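Two-component system sensor histidine kinase (Bacteroides thetaiotaomicron, PDB 3OTT) probably senses saccharides through its extracellular beta-propeller and beta-sandwich region and relays the signal by histidine phosphorylation to a DNA-binding transcription regulator within the same polypeptide. Local coordinates at residues Q631-N644 and Q671-L685. Sequence-based numbering, arbitrary orientation.
Sequences QPERPILLTALYIN and QNNLSFELSDLPYSL. With TBR (hexatantalum dodecabromide), chain D.
Leu637 and Ser679 open the antiparallel pairing of strands 637-643 and 674-679, exchanging backbone hydrogen bonds in both directions. The register slips by one residue between Leu638 and Ala640, a beta bulge: Thr639 and Ala640 both lie opposite Glu677, whose O accepts from Thr639 N (3.0 Å) while Glu677 N donates to Ala640 O (3.1 Å). Tyr642 and Ser675 then restore a regular hydrogen-bonded pair, and Asn644 N to Asn673 O closes the far end.

Among polar side chains, Tyr642 OH donates to Glu677 OE2 (2.9 Å), reaching it from above the carboxylate plane; ring and carboxylate are turned 48° apart. The same oxygen forms a salt bridge with Arg711, so the carboxylate is probably kept ionised. Beyond the strands, Arg634 bends at chi3 (-100°), directing NH1 to Asp680 O (3.0 Å) and NH2 to Gln631 OE1; its salt bridge to Asp680 OD2 is long, and that oxygen is hydrogen-bonded to Asn689 ND2. Gln631 CG in turn packs on Leu685 CD2 (3.6 Å).

Apolar contacts line the sheet face opposite Tyr642 and Glu677. Leu641 lies alongside Phe676, and Leu641 CD1 is 3.6 Å from Phe676 CE2. Ile643 CG1 meets Leu674 CD2 (3.9 Å). Leu638 CD1 rests on Leu678 CB, and strands 720-728 and 740-746 pack against this face.

Thr639 and Ser679, the latter also forming an ST turn with Leu681 N, bond to Asp47 of the propeller region, while Arg634 CG approaches the bound tantalum bromide cluster. The paired strands are central in one sheet of the beta-sandwich at the C-terminal end of the extracellular region, consistent with the Y_Y_Y domain.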
ATOM      1  N   GLN B 631       0.678  23.365 -10.063  1.00 52.45           N
ATOM      2  CA  GLN B 631      -0.421  23.135  -9.135  1.00 50.34           C
ATOM      3  C   GLN B 631      -1.543  22.274  -9.728  1.00 49.11           C
ATOM      4  O   GLN B 631      -2.086  22.597 -10.801  1.00 48.52           O
ATOM      5  CB  GLN B 631      -0.905  24.464  -8.522  1.00 49.06           C
ATOM      6  CG  GLN B 631       0.187  25.071  -7.579  1.00 51.08           C
ATOM      7  CD  GLN B 631       0.319  24.308  -6.248  1.00 52.06           C
ATOM      8  OE1 GLN B 631      -0.532  24.428  -5.378  1.00 54.61           O
ATOM      9  NE2 GLN B 631       1.396  23.556  -6.084  1.00 55.28           N
ATOM     10  N   PRO B 632      -1.832  21.137  -9.049  1.00 48.35           N
ATOM     11  CA  PRO B 632      -2.904  20.205  -9.390  1.00 47.92           C
ATOM     12  C   PRO B 632      -4.232  20.906  -9.229  1.00 45.16           C
ATOM     13  O   PRO B 632      -4.356  21.827  -8.426  1.00 43.54           O
ATOM     14  CB  PRO B 632      -2.774  19.109  -8.323  1.00 48.57           C
ATOM     15  CG  PRO B 632      -2.071  19.790  -7.135  1.00 47.81           C
ATOM     16  CD  PRO B 632      -1.094  20.703  -7.841  1.00 49.13           C
ATOM     17  N   GLU B 633      -5.215  20.507 -10.015  1.00 45.41           N
ATOM     18  CA  GLU B 633      -6.526  21.094  -9.878  1.00 43.10           C
ATOM     19  C   GLU B 633      -7.111  20.624  -8.530  1.00 39.88           C
ATOM     20  O   GLU B 633      -6.992  19.459  -8.150  1.00 40.94           O
ATOM     21  CB  GLU B 633      -7.416  20.822 -11.102  1.00 44.27           C
ATOM     22  CG  GLU B 633      -8.572  21.852 -11.237  1.00 47.61           C
ATOM     23  CD  GLU B 633      -9.242  21.912 -12.634  1.00 54.72           C
ATOM     24  OE1 GLU B 633     -10.505  21.943 -12.687  1.00 55.86           O
ATOM     25  OE2 GLU B 633      -8.523  21.964 -13.668  1.00 57.02           O
ATOM     26  N   ARG B 634      -7.605  21.581  -7.762  1.00 35.64           N
ATOM     27  CA  ARG B 634      -8.310  21.288  -6.555  1.00 33.18           C
ATOM     28  C   ARG B 634      -9.809  21.644  -6.676  1.00 30.07           C
ATOM     29  O   ARG B 634     -10.171  22.620  -7.346  1.00 27.72           O
ATOM     30  CB  ARG B 634      -7.661  22.037  -5.402  1.00 33.14           C
ATOM     31  CG  ARG B 634      -6.360  21.375  -4.918  1.00 38.52           C
ATOM     32  CD  ARG B 634      -5.660  22.234  -3.868  1.00 42.68           C
ATOM     33  NE  ARG B 634      -4.577  22.980  -4.487  1.00 49.56           N
ATOM     34  CZ  ARG B 634      -4.651  24.224  -4.958  1.00 49.67           C
ATOM     35  NH1 ARG B 634      -5.762  24.938  -4.860  1.00 47.13           N
ATOM     36  NH2 ARG B 634      -3.566  24.758  -5.510  1.00 52.43           N
ATOM     37  N   PRO B 635     -10.667  20.836  -6.034  1.00 28.34           N
ATOM     38  CA  PRO B 635     -12.100  21.131  -6.023  1.00 26.66           C
ATOM     39  C   PRO B 635     -12.444  22.437  -5.295  1.00 25.01           C
ATOM     40  O   PRO B 635     -11.808  22.792  -4.306  1.00 24.52           O
ATOM     41  CB  PRO B 635     -12.713  19.961  -5.250  1.00 25.36           C
ATOM     42  CG  PRO B 635     -11.550  19.453  -4.383  1.00 27.64           C
ATOM     43  CD  PRO B 635     -10.341  19.595  -5.288  1.00 28.77           C
ATOM     44  N   ILE B 636     -13.465  23.113  -5.791  1.00 24.02           N
ATOM     45  CA  ILE B 636     -14.014  24.293  -5.146  1.00 24.13           C
ATOM     46  C   ILE B 636     -14.946  23.815  -4.051  1.00 23.09           C
ATOM     47  O   ILE B 636     -15.695  22.917  -4.299  1.00 25.26           O
ATOM     48  CB  ILE B 636     -14.843  25.053  -6.179  1.00 24.04           C
ATOM     49  CG1 ILE B 636     -13.992  25.337  -7.403  1.00 25.75           C
ATOM     50  CG2 ILE B 636     -15.583  26.284  -5.588  1.00 22.40           C
ATOM     51  CD1 ILE B 636     -14.834  25.900  -8.568  1.00 28.53           C
ATOM     52  N   LEU B 637     -14.864  24.405  -2.862  1.00 21.68           N
ATOM     53  CA  LEU B 637     -15.760  24.206  -1.739  1.00 21.37           C
ATOM     54  C   LEU B 637     -16.450  25.516  -1.388  1.00 20.05           C
ATOM     55  O   LEU B 637     -15.926  26.613  -1.589  1.00 19.22           O
ATOM     56  CB  LEU B 637     -14.983  23.901  -0.463  1.00 21.95           C
ATOM     57  CG  LEU B 637     -14.154  22.650  -0.152  1.00 27.64           C
ATOM     58  CD1 LEU B 637     -12.950  22.490  -1.075  1.00 26.95           C
ATOM     59  CD2 LEU B 637     -13.656  22.773   1.312  1.00 26.14           C
ATOM     60  N   LEU B 638     -17.606  25.390  -0.784  1.00 19.28           N
ATOM     61  CA  LEU B 638     -18.295  26.536  -0.266  1.00 18.86           C
ATOM     62  C   LEU B 638     -18.041  26.526   1.219  1.00 17.61           C
ATOM     63  O   LEU B 638     -18.187  25.505   1.859  1.00 18.04           O
ATOM     64  CB  LEU B 638     -19.783  26.374  -0.590  1.00 20.07           C
ATOM     65  CG  LEU B 638     -20.411  27.152  -1.752  1.00 21.20           C
ATOM     66  CD1 LEU B 638     -19.446  27.495  -2.811  1.00 24.17           C
ATOM     67  CD2 LEU B 638     -21.616  26.366  -2.289  1.00 22.88           C
ATOM     68  N   THR B 639     -17.653  27.653   1.778  1.00 16.64           N
ATOM     69  CA  THR B 639     -17.143  27.637   3.153  1.00 15.96           C
ATOM     70  C   THR B 639     -17.943  28.549   4.056  1.00 15.95           C
ATOM     71  O   THR B 639     -17.732  28.568   5.296  1.00 16.36           O
ATOM     72  CB  THR B 639     -15.613  28.000   3.199  1.00 15.78           C
ATOM     73  OG1 THR B 639     -15.401  29.239   2.534  1.00 13.99           O
ATOM     74  CG2 THR B 639     -14.802  26.995   2.387  1.00 15.07           C
ATOM     75  N   ALA B 640     -18.868  29.317   3.465  1.00 14.89           N
ATOM     76  CA  ALA B 640     -19.769  30.151   4.288  1.00 14.19           C
ATOM     77  C   ALA B 640     -21.057  30.557   3.586  1.00 14.86           C
ATOM     78  O   ALA B 640     -21.068  30.887   2.421  1.00 13.20           O
ATOM     79  CB  ALA B 640     -19.038  31.382   4.766  1.00 14.37           C
ATOM     80  N   LEU B 641     -22.153  30.568   4.339  1.00 16.23           N
ATOM     81  CA  LEU B 641     -23.407  31.072   3.825  1.00 16.57           C
ATOM     82  C   LEU B 641     -23.846  32.271   4.680  1.00 17.81           C
ATOM     83  O   LEU B 641     -23.883  32.170   5.897  1.00 18.26           O
ATOM     84  CB  LEU B 641     -24.480  29.974   3.893  1.00 17.36           C
ATOM     85  CG  LEU B 641     -25.931  30.375   3.534  1.00 17.47           C
ATOM     86  CD1 LEU B 641     -26.037  30.784   2.084  1.00 19.18           C
ATOM     87  CD2 LEU B 641     -26.869  29.242   3.790  1.00 14.92           C
ATOM     88  N   TYR B 642     -24.158  33.401   4.039  1.00 17.24           N
ATOM     89  CA  TYR B 642     -24.741  34.552   4.704  1.00 17.88           C
ATOM     90  C   TYR B 642     -26.161  34.785   4.213  1.00 19.65           C
ATOM     91  O   TYR B 642     -26.467  34.639   3.001  1.00 18.10           O
ATOM     92  CB  TYR B 642     -23.938  35.815   4.406  1.00 18.73           C
ATOM     93  CG  TYR B 642     -22.506  35.831   4.899  1.00 17.03           C
ATOM     94  CD1 TYR B 642     -21.534  35.091   4.233  1.00 17.74           C
ATOM     95  CD2 TYR B 642     -22.125  36.604   5.994  1.00 16.32           C
ATOM     96  CE1 TYR B 642     -20.203  35.087   4.659  1.00 19.85           C
ATOM     97  CE2 TYR B 642     -20.751  36.640   6.442  1.00 20.53           C
ATOM     98  CZ  TYR B 642     -19.819  35.856   5.738  1.00 20.73           C
ATOM     99  OH  TYR B 642     -18.506  35.785   6.058  1.00 26.29           O
ATOM    100  N   ILE B 643     -27.020  35.146   5.160  1.00 21.59           N
ATOM    101  CA  ILE B 643     -28.375  35.573   4.873  1.00 23.91           C
ATOM    102  C   ILE B 643     -28.501  36.957   5.501  1.00 26.92           C
ATOM    103  O   ILE B 643     -28.137  37.158   6.679  1.00 26.75           O
ATOM    104  CB  ILE B 643     -29.406  34.615   5.491  1.00 24.64           C
ATOM    105  CG1 ILE B 643     -29.370  33.272   4.765  1.00 23.30           C
ATOM    106  CG2 ILE B 643     -30.827  35.275   5.524  1.00 28.34           C
ATOM    107  CD1 ILE B 643     -29.828  32.121   5.605  1.00 24.38           C
ATOM    108  N   ASN B 644     -28.958  37.925   4.698  1.00 28.79           N
ATOM    109  CA  ASN B 644     -29.007  39.321   5.124  1.00 31.82           C
ATOM    110  C   ASN B 644     -27.709  39.711   5.733  1.00 33.03           C
ATOM    111  O   ASN B 644     -27.664  40.456   6.713  1.00 35.34           O
ATOM    112  CB  ASN B 644     -30.142  39.574   6.125  1.00 33.36           C
ATOM    113  CG  ASN B 644     -31.478  39.216   5.552  1.00 35.89           C
ATOM    114  OD1 ASN B 644     -31.779  39.562   4.400  1.00 42.28           O
ATOM    115  ND2 ASN B 644     -32.260  38.472   6.297  1.00 35.96           N
ATOM    116  N   GLN B 671     -35.535  34.816   3.309  1.00 26.79           N
ATOM    117  CA  GLN B 671     -34.131  34.484   3.347  1.00 23.64           C
ATOM    118  C   GLN B 671     -33.651  34.555   1.909  1.00 22.46           C
ATOM    119  O   GLN B 671     -33.154  33.570   1.342  1.00 21.32           O
ATOM    120  CB  GLN B 671     -33.945  33.075   3.954  1.00 23.26           C
ATOM    121  CG  GLN B 671     -34.406  33.001   5.415  1.00 22.01           C
ATOM    122  CD  GLN B 671     -34.230  31.629   6.069  1.00 22.51           C
ATOM    123  OE1 GLN B 671     -34.624  30.607   5.531  1.00 21.91           O
ATOM    124  NE2 GLN B 671     -33.687  31.625   7.263  1.00 25.86           N
ATOM    125  N   ASN B 672     -33.801  35.723   1.307  1.00 22.05           N
ATOM    126  CA  ASN B 672     -33.560  35.822  -0.133  1.00 23.12           C
ATOM    127  C   ASN B 672     -32.441  36.805  -0.506  1.00 23.46           C
ATOM    128  O   ASN B 672     -32.294  37.171  -1.691  1.00 24.18           O
ATOM    129  CB  ASN B 672     -34.887  36.196  -0.869  1.00 23.61           C
ATOM    130  CG  ASN B 672     -35.439  37.521  -0.396  1.00 20.79           C
ATOM    131  OD1 ASN B 672     -35.235  37.902   0.738  1.00 18.50           O
ATOM    132  ND2 ASN B 672     -36.103  38.228  -1.262  1.00 21.48           N
ATOM    133  N   ASN B 673     -31.696  37.247   0.500  1.00 23.10           N
ATOM    134  CA  ASN B 673     -30.525  38.087   0.273  1.00 23.99           C
ATOM    135  C   ASN B 673     -29.317  37.299   0.764  1.00 23.29           C
ATOM    136  O   ASN B 673     -29.075  37.194   1.953  1.00 22.91           O
ATOM    137  CB  ASN B 673     -30.708  39.458   0.943  1.00 25.33           C
ATOM    138  CG  ASN B 673     -31.871  40.284   0.285  1.00 26.90           C
ATOM    139  OD1 ASN B 673     -31.684  40.927  -0.741  1.00 23.57           O
ATOM    140  ND2 ASN B 673     -33.064  40.251   0.900  1.00 27.46           N
ATOM    141  N   LEU B 674     -28.615  36.689  -0.191  1.00 23.11           N
ATOM    142  CA  LEU B 674     -27.681  35.592   0.038  1.00 21.84           C
ATOM    143  C   LEU B 674     -26.237  35.906  -0.368  1.00 22.06           C
ATOM    144  O   LEU B 674     -25.994  36.574  -1.394  1.00 23.27           O
ATOM    145  CB  LEU B 674     -28.128  34.367  -0.745  1.00 20.95           C
ATOM    146  CG  LEU B 674     -29.571  33.917  -0.593  1.00 22.22           C
ATOM    147  CD1 LEU B 674     -29.712  32.668  -1.366  1.00 19.51           C
ATOM    148  CD2 LEU B 674     -29.947  33.682   0.908  1.00 26.14           C
ATOM    149  N   SER B 675     -25.290  35.473   0.467  1.00 21.11           N
ATOM    150  CA  SER B 675     -23.873  35.495   0.078  1.00 22.29           C
ATOM    151  C   SER B 675     -23.235  34.162   0.346  1.00 20.55           C
ATOM    152  O   SER B 675     -23.675  33.426   1.197  1.00 21.01           O
ATOM    153  CB  SER B 675     -23.065  36.590   0.756  1.00 22.34           C
ATOM    154  OG  SER B 675     -23.444  37.829   0.272  1.00 26.30           O
ATOM    155  N   PHE B 676     -22.200  33.882  -0.408  1.00 20.02           N
ATOM    156  CA  PHE B 676     -21.542  32.590  -0.453  1.00 19.58           C
ATOM    157  C   PHE B 676     -20.069  32.956  -0.537  1.00 20.73           C
ATOM    158  O   PHE B 676     -19.699  33.784  -1.403  1.00 22.03           O
ATOM    159  CB  PHE B 676     -21.938  31.833  -1.742  1.00 18.81           C
ATOM    160  CG  PHE B 676     -23.418  31.511  -1.838  1.00 18.78           C
ATOM    161  CD1 PHE B 676     -24.298  32.370  -2.490  1.00 18.63           C
ATOM    162  CD2 PHE B 676     -23.935  30.379  -1.239  1.00 18.65           C
ATOM    163  CE1 PHE B 676     -25.725  32.077  -2.560  1.00 19.74           C
ATOM    164  CE2 PHE B 676     -25.321  30.086  -1.333  1.00 22.09           C
ATOM    165  CZ  PHE B 676     -26.207  30.971  -1.990  1.00 19.55           C
ATOM    166  N   GLU B 677     -19.242  32.379   0.340  1.00 19.63           N
ATOM    167  CA  GLU B 677     -17.795  32.389   0.141  1.00 20.19           C
ATOM    168  C   GLU B 677     -17.390  31.059  -0.412  1.00 19.09           C
ATOM    169  O   GLU B 677     -17.932  30.046  -0.038  1.00 19.08           O
ATOM    170  CB  GLU B 677     -17.034  32.661   1.439  1.00 20.37           C
ATOM    171  CG  GLU B 677     -17.240  34.084   1.890  1.00 24.78           C
ATOM    172  CD  GLU B 677     -16.665  34.361   3.248  1.00 33.15           C
ATOM    173  OE1 GLU B 677     -16.021  33.454   3.836  1.00 36.06           O
ATOM    174  OE2 GLU B 677     -16.881  35.493   3.733  1.00 38.18           O
ATOM    175  N   LEU B 678     -16.385  31.075  -1.258  1.00 18.83           N
ATOM    176  CA  LEU B 678     -15.935  29.881  -1.979  1.00 19.47           C
ATOM    177  C   LEU B 678     -14.423  29.748  -1.752  1.00 18.68           C
ATOM    178  O   LEU B 678     -13.735  30.751  -1.549  1.00 19.85           O
ATOM    179  CB  LEU B 678     -16.256  30.025  -3.492  1.00 18.52           C
ATOM    180  CG  LEU B 678     -15.459  31.082  -4.266  1.00 22.66           C
ATOM    181  CD1 LEU B 678     -14.160  30.516  -4.883  1.00 23.38           C
ATOM    182  CD2 LEU B 678     -16.292  31.665  -5.357  1.00 24.68           C
ATOM    183  N   SER B 679     -13.891  28.546  -1.808  1.00 18.34           N
ATOM    184  CA  SER B 679     -12.424  28.419  -1.808  1.00 19.10           C
ATOM    185  C   SER B 679     -11.999  27.106  -2.441  1.00 19.51           C
ATOM    186  O   SER B 679     -12.695  26.103  -2.307  1.00 21.67           O
ATOM    187  CB  SER B 679     -11.899  28.497  -0.365  1.00 19.72           C
ATOM    188  OG  SER B 679     -10.536  28.117  -0.305  1.00 19.24           O
ATOM    189  N   ASP B 680     -10.854  27.088  -3.094  1.00 18.98           N
ATOM    190  CA  ASP B 680     -10.236  25.855  -3.520  1.00 18.26           C
ATOM    191  C   ASP B 680      -8.979  25.566  -2.652  1.00 17.84           C
ATOM    192  O   ASP B 680      -8.085  24.805  -3.045  1.00 18.08           O
ATOM    193  CB  ASP B 680      -9.880  25.919  -4.998  1.00 19.27           C
ATOM    194  CG  ASP B 680      -8.886  27.084  -5.356  1.00 23.72           C
ATOM    195  OD1 ASP B 680      -8.534  27.972  -4.507  1.00 23.94           O
ATOM    196  OD2 ASP B 680      -8.475  27.118  -6.552  1.00 28.28           O
ATOM    197  N   LEU B 681      -8.939  26.168  -1.469  1.00 16.64           N
ATOM    198  CA  LEU B 681      -7.868  25.906  -0.451  1.00 16.63           C
ATOM    199  C   LEU B 681      -6.493  26.264  -0.998  1.00 17.34           C
ATOM    200  O   LEU B 681      -5.649  25.414  -1.094  1.00 19.01           O
ATOM    201  CB  LEU B 681      -7.853  24.435   0.001  1.00 15.55           C
ATOM    202  CG  LEU B 681      -9.158  23.760   0.506  1.00 15.10           C
ATOM    203  CD1 LEU B 681      -8.805  22.269   0.873  1.00 16.43           C
ATOM    204  CD2 LEU B 681      -9.820  24.430   1.673  1.00 11.91           C
ATOM    205  N   PRO B 682      -6.290  27.515  -1.414  1.00 16.72           N
ATOM    206  CA  PRO B 682      -5.028  27.866  -2.057  1.00 17.36           C
ATOM    207  C   PRO B 682      -3.848  28.158  -1.047  1.00 18.40           C
ATOM    208  O   PRO B 682      -3.047  29.064  -1.235  1.00 19.41           O
ATOM    209  CB  PRO B 682      -5.404  29.103  -2.862  1.00 16.31           C
ATOM    210  CG  PRO B 682      -6.446  29.806  -1.991  1.00 15.11           C
ATOM    211  CD  PRO B 682      -7.214  28.666  -1.308  1.00 16.00           C
ATOM    212  N   TYR B 683      -3.714  27.338  -0.017  1.00 18.88           N
ATOM    213  CA  TYR B 683      -2.589  27.443   0.908  1.00 19.44           C
ATOM    214  C   TYR B 683      -1.224  27.586   0.240  1.00 22.24           C
ATOM    215  O   TYR B 683      -0.403  28.400   0.678  1.00 22.25           O
ATOM    216  CB  TYR B 683      -2.561  26.233   1.832  1.00 19.09           C
ATOM    217  CG  TYR B 683      -3.875  26.018   2.549  1.00 16.93           C
ATOM    218  CD1 TYR B 683      -4.545  27.078   3.180  1.00 15.23           C
ATOM    219  CD2 TYR B 683      -4.474  24.764   2.555  1.00 15.96           C
ATOM    220  CE1 TYR B 683      -5.786  26.888   3.807  1.00 14.17           C
ATOM    221  CE2 TYR B 683      -5.700  24.554   3.162  1.00 14.87           C
ATOM    222  CZ  TYR B 683      -6.347  25.627   3.813  1.00 13.99           C
ATOM    223  OH  TYR B 683      -7.555  25.367   4.447  1.00 14.26           O
ATOM    224  N   SER B 684      -0.960  26.790  -0.795  1.00 24.22           N
ATOM    225  CA  SER B 684       0.374  26.751  -1.367  1.00 28.13           C
ATOM    226  C   SER B 684       0.674  27.815  -2.425  1.00 29.81           C
ATOM    227  O   SER B 684       1.730  27.773  -3.035  1.00 32.86           O
ATOM    228  CB  SER B 684       0.661  25.358  -1.908  1.00 29.64           C
ATOM    229  OG  SER B 684       0.448  24.375  -0.892  1.00 30.59           O
ATOM    230  N   LEU B 685      -0.197  28.799  -2.602  1.00 29.78           N
ATOM    231  CA  LEU B 685      -0.152  29.640  -3.808  1.00 32.53           C
ATOM    232  C   LEU B 685       0.360  31.042  -3.538  1.00 34.52           C
ATOM    233  O   LEU B 685      -0.078  31.683  -2.607  1.00 33.38           O
ATOM    234  CB  LEU B 685      -1.565  29.750  -4.399  1.00 30.75           C
ATOM    235  CG  LEU B 685      -2.177  28.514  -5.058  1.00 30.29           C
ATOM    236  CD1 LEU B 685      -3.496  28.820  -5.819  1.00 26.93           C
ATOM    237  CD2 LEU B 685      -1.136  27.965  -6.003  1.00 34.71           C
TER
HETATM  238 TA1  TBR D   2      -3.526  15.184  -1.588  0.90 34.72          TA
HETATM  239 TA2  TBR D   2      -4.722  17.621  -1.196  0.90 31.10          TA
HETATM  240 TA3  TBR D   2      -4.826  16.393  -3.771  0.90 32.22          TA
HETATM  241 TA4  TBR D   2      -7.140  16.634  -2.165  0.90 32.37          TA
HETATM  242 TA5  TBR D   2      -5.911  14.150  -2.548  0.90 30.29          TA
HETATM  243 TA6  TBR D   2      -5.746  15.378  -0.056  0.90 33.86          TA
HETATM  244 BR1  TBR D   2      -2.129  17.220  -0.769  0.90 38.30          BR
HETATM  245 BR2  TBR D   2      -2.349  15.438  -3.898  0.90 41.80          BR
HETATM  246 BR3  TBR D   2      -3.737  12.726  -2.326  0.90 44.51          BR
HETATM  247 BR4  TBR D   2      -3.642  14.069   0.743  0.90 42.41          BR
HETATM  248 BR5  TBR D   2      -3.943  18.826  -3.354  0.90 40.95          BR
HETATM  249 BR6  TBR D   2      -5.514  14.303  -5.143  0.90 42.63          BR
HETATM  250 BR7  TBR D   2      -8.445  14.528  -3.009  0.90 43.10          BR
HETATM  251 BR8  TBR D   2      -8.249  16.126   0.123  0.90 45.53          BR
HETATM  252 BR9  TBR D   2      -6.864  19.102  -1.381  0.90 43.21          BR
HETATM  253 BRA  TBR D   2      -7.061  17.432  -4.667  0.90 38.08          BR
HETATM  254 BRB  TBR D   2      -6.724  12.986  -0.369  0.90 43.35          BR
HETATM  255 BRC  TBR D   2      -5.060  17.470   1.344  0.90 43.14          BR
HETATM  256  O   HOH W   1      -9.858  21.907  -2.397  1.00 15.50           O